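Local atomic coordinates of 49 protein (PDB entry 6A4V), a protein that probably interacts with the host poly(ADP-ribose) polymerase 1 and thereby facilitates replication of this gammaherpesvirus. Residues R178-M183 / L220-S225. Residues are numbered along the deposited sequence; the frame is centred on the assembly and turned at random.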
loop_
_atom_site.group_PDB
_atom_site.type_symbol
_atom_site.label_atom_id
_atom_site.label_comp_id
_atom_site.label_asym_id
_atom_site.label_seq_id
_atom_site.Cartn_x
_atom_site.Cartn_y
_atom_site.Cartn_z
ATOM N N ARG B 178 -29.593 -1.127 4.489
ATOM C CA ARG B 178 -29.208 0.224 4.027
ATOM C C ARG B 178 -27.751 0.235 3.539
ATOM O O ARG B 178 -27.469 0.682 2.397
ATOM C CB ARG B 178 -29.390 1.270 5.133
ATOM C CG ARG B 178 -29.412 2.714 4.639
ATOM C CD ARG B 178 -30.493 3.572 5.281
ATOM N NE ARG B 178 -31.828 2.975 5.190
ATOM C CZ ARG B 178 -32.983 3.627 5.343
ATOM N NH1 ARG B 178 -33.008 4.950 5.412
ATOM N NH2 ARG B 178 -34.112 2.943 5.412
ATOM N N LYS B 179 -26.838 -0.230 4.412
ATOM C CA LYS B 179 -25.374 -0.147 4.195
ATOM C C LYS B 179 -24.993 -1.097 3.052
ATOM O O LYS B 179 -24.410 -0.671 2.045
ATOM C CB LYS B 179 -24.620 -0.414 5.507
ATOM C CG LYS B 179 -24.693 0.739 6.506
ATOM C CD LYS B 179 -24.186 0.454 7.910
ATOM C CE LYS B 179 -24.383 1.644 8.830
ATOM N NZ LYS B 179 -23.932 1.368 10.214
ATOM N N ILE B 180 -25.380 -2.370 3.202
ATOM C CA ILE B 180 -25.227 -3.394 2.160
ATOM C C ILE B 180 -25.430 -2.736 0.787
ATOM O O ILE B 180 -24.480 -2.597 0.013
ATOM C CB ILE B 180 -26.218 -4.549 2.386
ATOM C CG1 ILE B 180 -26.020 -5.232 3.748
ATOM C CG2 ILE B 180 -26.158 -5.526 1.222
ATOM C CD1 ILE B 180 -25.062 -6.410 3.758
ATOM N N SER B 181 -26.657 -2.273 0.520
ATOM C CA SER B 181 -27.020 -1.781 -0.798
ATOM C C SER B 181 -26.208 -0.517 -1.163
ATOM O O SER B 181 -25.967 -0.272 -2.351
ATOM C CB SER B 181 -28.529 -1.603 -0.933
ATOM O OG SER B 181 -28.917 -0.240 -0.863
ATOM N N SER B 182 -25.733 0.260 -0.175
ATOM C CA SER B 182 -24.804 1.391 -0.466
ATOM C C SER B 182 -23.454 0.875 -0.993
ATOM O O SER B 182 -22.838 1.539 -1.859
ATOM C CB SER B 182 -24.613 2.279 0.734
ATOM O OG SER B 182 -23.846 1.630 1.734
ATOM N N MET B 183 -22.992 -0.265 -0.431
ATOM C CA MET B 183 -21.815 -1.023 -0.917
ATOM C C MET B 183 -22.150 -1.525 -2.316
ATOM O O MET B 183 -21.481 -1.145 -3.332
ATOM C CB MET B 183 -21.479 -2.290 -0.111
ATOM C CG MET B 183 -21.411 -2.171 1.397
ATOM S SD MET B 183 -19.813 -1.590 1.927
ATOM C CE MET B 183 -18.700 -2.713 1.090
ATOM N N LEU B 220 -23.138 -16.295 2.443
ATOM C CA LEU B 220 -22.919 -16.864 1.111
ATOM C C LEU B 220 -23.462 -15.914 0.057
ATOM O O LEU B 220 -22.887 -15.730 -1.015
ATOM C CB LEU B 220 -23.649 -18.185 0.956
ATOM C CG LEU B 220 -23.482 -18.792 -0.432
ATOM C CD1 LEU B 220 -22.013 -18.816 -0.840
ATOM C CD2 LEU B 220 -24.063 -20.195 -0.473
ATOM N N VAL B 221 -24.617 -15.346 0.383
ATOM C CA VAL B 221 -25.329 -14.552 -0.523
ATOM C C VAL B 221 -24.470 -13.344 -0.828
ATOM O O VAL B 221 -24.362 -12.922 -1.975
ATOM C CB VAL B 221 -26.679 -14.090 0.051
ATOM C CG1 VAL B 221 -27.111 -12.781 -0.580
ATOM C CG2 VAL B 221 -27.750 -15.133 -0.108
ATOM N N TYR B 222 -23.994 -12.739 0.256
ATOM C CA TYR B 222 -23.287 -11.460 0.208
ATOM C C TYR B 222 -22.020 -11.659 -0.631
ATOM O O TYR B 222 -21.751 -10.893 -1.508
ATOM C CB TYR B 222 -22.980 -11.020 1.641
ATOM C CG TYR B 222 -22.038 -9.858 1.813
ATOM C CD1 TYR B 222 -22.522 -8.561 1.918
ATOM C CD2 TYR B 222 -20.673 -10.050 1.942
ATOM C CE1 TYR B 222 -21.671 -7.492 2.135
ATOM C CE2 TYR B 222 -19.812 -8.989 2.186
ATOM C CZ TYR B 222 -20.312 -7.697 2.254
ATOM O OH TYR B 222 -19.497 -6.614 2.471
ATOM N N TRP B 223 -21.298 -12.748 -0.378
ATOM C CA TRP B 223 -20.092 -12.994 -1.126
ATOM C C TRP B 223 -20.369 -13.390 -2.572
ATOM O O TRP B 223 -19.544 -13.125 -3.438
ATOM C CB TRP B 223 -19.188 -14.004 -0.436
ATOM C CG TRP B 223 -18.535 -13.364 0.745
ATOM C CD1 TRP B 223 -18.801 -13.601 2.058
ATOM C CD2 TRP B 223 -17.531 -12.346 0.722
ATOM N NE1 TRP B 223 -18.024 -12.814 2.853
ATOM C CE2 TRP B 223 -17.218 -12.044 2.061
ATOM C CE3 TRP B 223 -16.787 -11.736 -0.289
ATOM C CZ2 TRP B 223 -16.248 -11.097 2.407
ATOM C CZ3 TRP B 223 -15.812 -10.829 0.049
ATOM C CH2 TRP B 223 -15.585 -10.478 1.377
ATOM N N VAL B 224 -21.533 -13.966 -2.856
ATOM C CA VAL B 224 -21.826 -14.246 -4.231
ATOM C C VAL B 224 -22.049 -12.894 -4.916
ATOM O O VAL B 224 -21.590 -12.669 -5.989
ATOM C CB VAL B 224 -23.055 -15.166 -4.400
ATOM C CG1 VAL B 224 -23.769 -14.916 -5.708
ATOM C CG2 VAL B 224 -22.712 -16.636 -4.303
ATOM N N SER B 225 -22.828 -12.033 -4.282
ATOM C CA SER B 225 -23.128 -10.744 -4.799
ATOM C C SER B 225 -21.806 -9.988 -5.042
ATOM O O SER B 225 -21.620 -9.450 -6.072
ATOM C CB SER B 225 -24.032 -9.948 -3.892
ATOM O OG SER B 225 -25.093 -10.732 -3.329
#
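The phenol ring of Y222 is the flat group that I180 touches, and its CD1 methyl comes in obliquely. At the edge of the Y222 ring, in its plane, sits CE2 of the W223 indole, and Y222 CD2 in turn lies over one face of that indole, shifted toward its border. This is helix-on-helix packing in a mostly helical protein: helix 173-184 rests on helix 213-235 within the BRRF1-like region. I180 CD1 is 3.8 Å from Y222 CD1 and 3.9 Å from Y222 CE1, so a single methyl spans one ring bond. With CG anti to the backbone N (chi1 169°), the ring reaches across so that its far end comes nearer to helix 173-184. At the far end, the M183 methyl CE comes within 4.2 Å of Y222 OH, a loose approach. Y222 is a buried residue, and its hydroxyl hydrogen-bonds to F198 O on helix 195-203, a helix that M183 also touches, so three helices meet at the phenol. One turn further along, S225 OG bonds back to V221 O at 2.7 Å, on the opposite face of that carbonyl from S225 N.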